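Local coordinates for replicative DNA helicase (Helicobacter pylori, PDB 3GXV), which probably unwinds double-stranded DNA at the replication fork as an ATP-driven hexamer, its N-terminal domain being involved in interactions with primase, at residues 20-25 against 46-51. Residues are numbered along the deposited sequence; the frame is centred on the assembly and turned at random.
Sequences GIVLAN and GLFFEI
Ile21 and Val22, on helix 3-23, pack against Phe48 and Phe49 of helix 43-57 in a helix-helix contact in the all-helical N-terminal domain of the DnaB family. The backbones stay well apart, the nearest pair of CA atoms, those of Ile21 and Phe49, being 9.2 Å from each other. No hydrogen bond crosses; each segment makes its own, such as Glu50 N to Gly46 O at 2.8 Å. Two apolar pairs join the helices instead, each an aliphatic methyl against the rim of a phenyl ring rather than over its face. The CG1-CD1 arm of Ile21 is extended, with CG1 anti to the carbonyl carbon and CD1 carried on outward (chi2 -178°), which brings that methyl into the plane of the Phe49 ring, 3.8 Å from CE1. Ile28 and Val31 of helix 27-32 touch both of these side chains, so three helices share this buried patch, and Phe40 meets the Phe49 ring with planes inclined at about 40°. Leu18, one turn back on helix 3-23, packs on both phenylalanines. Phe48 points toward helix 3-23 and presents its far corner: CZ lies 4.0 Å from CG2 of the partly exposed Val22, again in the ring plane.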
loop_
_atom_site.group_PDB
_atom_site.type_symbol
_atom_site.label_atom_id
_atom_site.label_comp_id
_atom_site.label_asym_id
_atom_site.label_seq_id
_atom_site.Cartn_x
_atom_site.Cartn_y
_atom_site.Cartn_z
ATOM N N GLY B 20 -0.702 10.084 6.217
ATOM C CA GLY B 20 -0.071 10.566 4.995
ATOM C C GLY B 20 0.742 9.477 4.307
ATOM O O GLY B 20 0.768 9.383 3.082
ATOM N N ILE B 21 1.410 8.655 5.109
ATOM C CA ILE B 21 2.225 7.547 4.606
ATOM C C ILE B 21 1.342 6.502 3.921
ATOM O O ILE B 21 1.768 5.845 2.963
ATOM C CB ILE B 21 3.002 6.868 5.760
ATOM C CG1 ILE B 21 4.075 7.821 6.284
ATOM C CG2 ILE B 21 3.603 5.533 5.295
ATOM C CD1 ILE B 21 4.923 7.234 7.386
ATOM N N VAL B 22 0.116 6.361 4.421
ATOM C CA VAL B 22 -0.843 5.413 3.865
ATOM C C VAL B 22 -1.327 5.877 2.493
ATOM O O VAL B 22 -1.725 5.068 1.662
ATOM C CB VAL B 22 -2.047 5.232 4.817
ATOM C CG1 VAL B 22 -3.139 4.409 4.143
ATOM C CG2 VAL B 22 -1.586 4.544 6.102
ATOM N N LEU B 23 -1.287 7.187 2.268
ATOM C CA LEU B 23 -1.696 7.792 0.996
ATOM C C LEU B 23 -0.552 7.727 -0.027
ATOM O O LEU B 23 -0.784 7.576 -1.233
ATOM C CB LEU B 23 -2.107 9.248 1.216
ATOM C CG LEU B 23 -2.012 10.148 -0.015
ATOM C CD1 LEU B 23 -2.926 9.624 -1.114
ATOM C CD2 LEU B 23 -2.382 11.568 0.372
ATOM N N ALA B 24 0.678 7.862 0.462
ATOM C CA ALA B 24 1.856 7.785 -0.391
ATOM C C ALA B 24 2.889 6.919 0.315
ATOM O O ALA B 24 3.799 7.440 0.962
ATOM C CB ALA B 24 2.426 9.174 -0.648
ATOM N N ASN B 25 2.742 5.600 0.188
ATOM C CA ASN B 25 3.646 4.642 0.833
ATOM C C ASN B 25 5.135 4.947 0.624
ATOM O O ASN B 25 5.987 4.456 1.364
ATOM C CB ASN B 25 3.319 3.223 0.351
ATOM C CG ASN B 25 1.914 2.791 0.736
ATOM O OD1 ASN B 25 1.027 3.624 0.907
ATOM N ND2 ASN B 25 1.702 1.489 0.868
ATOM N N GLY B 46 3.602 4.257 17.127
ATOM C CA GLY B 46 4.935 3.756 16.854
ATOM C C GLY B 46 4.801 2.323 16.362
ATOM O O GLY B 46 5.443 1.916 15.391
ATOM N N LEU B 47 3.960 1.543 17.034
ATOM C CA LEU B 47 3.744 0.154 16.649
ATOM C C LEU B 47 3.290 0.112 15.186
ATOM O O LEU B 47 3.726 -0.755 14.409
ATOM C CB LEU B 47 2.693 -0.498 17.563
ATOM C CG LEU B 47 2.321 -1.978 17.354
ATOM C CD1 LEU B 47 3.556 -2.788 16.981
ATOM C CD2 LEU B 47 1.681 -2.533 18.633
ATOM N N PHE B 48 2.416 1.055 14.826
ATOM C CA PHE B 48 1.908 1.170 13.461
ATOM C C PHE B 48 3.086 1.469 12.530
ATOM O O PHE B 48 3.273 0.783 11.530
ATOM C CB PHE B 48 0.892 2.308 13.357
ATOM C CG PHE B 48 0.204 2.391 12.023
ATOM C CD1 PHE B 48 -0.970 1.696 11.796
ATOM C CD2 PHE B 48 0.719 3.187 10.999
ATOM C CE1 PHE B 48 -1.628 1.790 10.564
ATOM C CE2 PHE B 48 0.072 3.287 9.769
ATOM C CZ PHE B 48 -1.106 2.590 9.552
ATOM N N PHE B 49 3.875 2.488 12.866
ATOM C CA PHE B 49 5.037 2.850 12.055
ATOM C C PHE B 49 5.934 1.624 11.834
ATOM O O PHE B 49 6.530 1.441 10.771
ATOM C CB PHE B 49 5.847 3.957 12.747
ATOM C CG PHE B 49 6.873 4.610 11.855
ATOM C CD1 PHE B 49 6.492 5.187 10.641
ATOM C CD2 PHE B 49 8.222 4.610 12.203
ATOM C CE1 PHE B 49 7.437 5.747 9.794
ATOM C CE2 PHE B 49 9.180 5.174 11.354
ATOM C CZ PHE B 49 8.786 5.737 10.153
ATOM N N GLU B 50 6.008 0.786 12.860
ATOM C CA GLU B 50 6.824 -0.415 12.852
ATOM C C GLU B 50 6.328 -1.410 11.811
ATOM O O GLU B 50 7.093 -1.874 10.963
ATOM C CB GLU B 50 6.766 -1.039 14.242
ATOM C CG GLU B 50 7.890 -1.986 14.630
ATOM C CD GLU B 50 7.641 -2.565 16.013
ATOM O OE1 GLU B 50 6.818 -3.498 16.121
ATOM O OE2 GLU B 50 8.234 -2.065 16.996
ATOM N N ILE B 51 5.039 -1.740 11.878
ATOM C CA ILE B 51 4.454 -2.683 10.934
ATOM C C ILE B 51 4.569 -2.136 9.515
ATOM O O ILE B 51 4.756 -2.895 8.559
ATOM C CB ILE B 51 2.969 -2.961 11.262
ATOM C CG1 ILE B 51 2.850 -3.658 12.624
ATOM C CG2 ILE B 51 2.360 -3.839 10.181
ATOM C CD1 ILE B 51 1.441 -3.622 13.225
#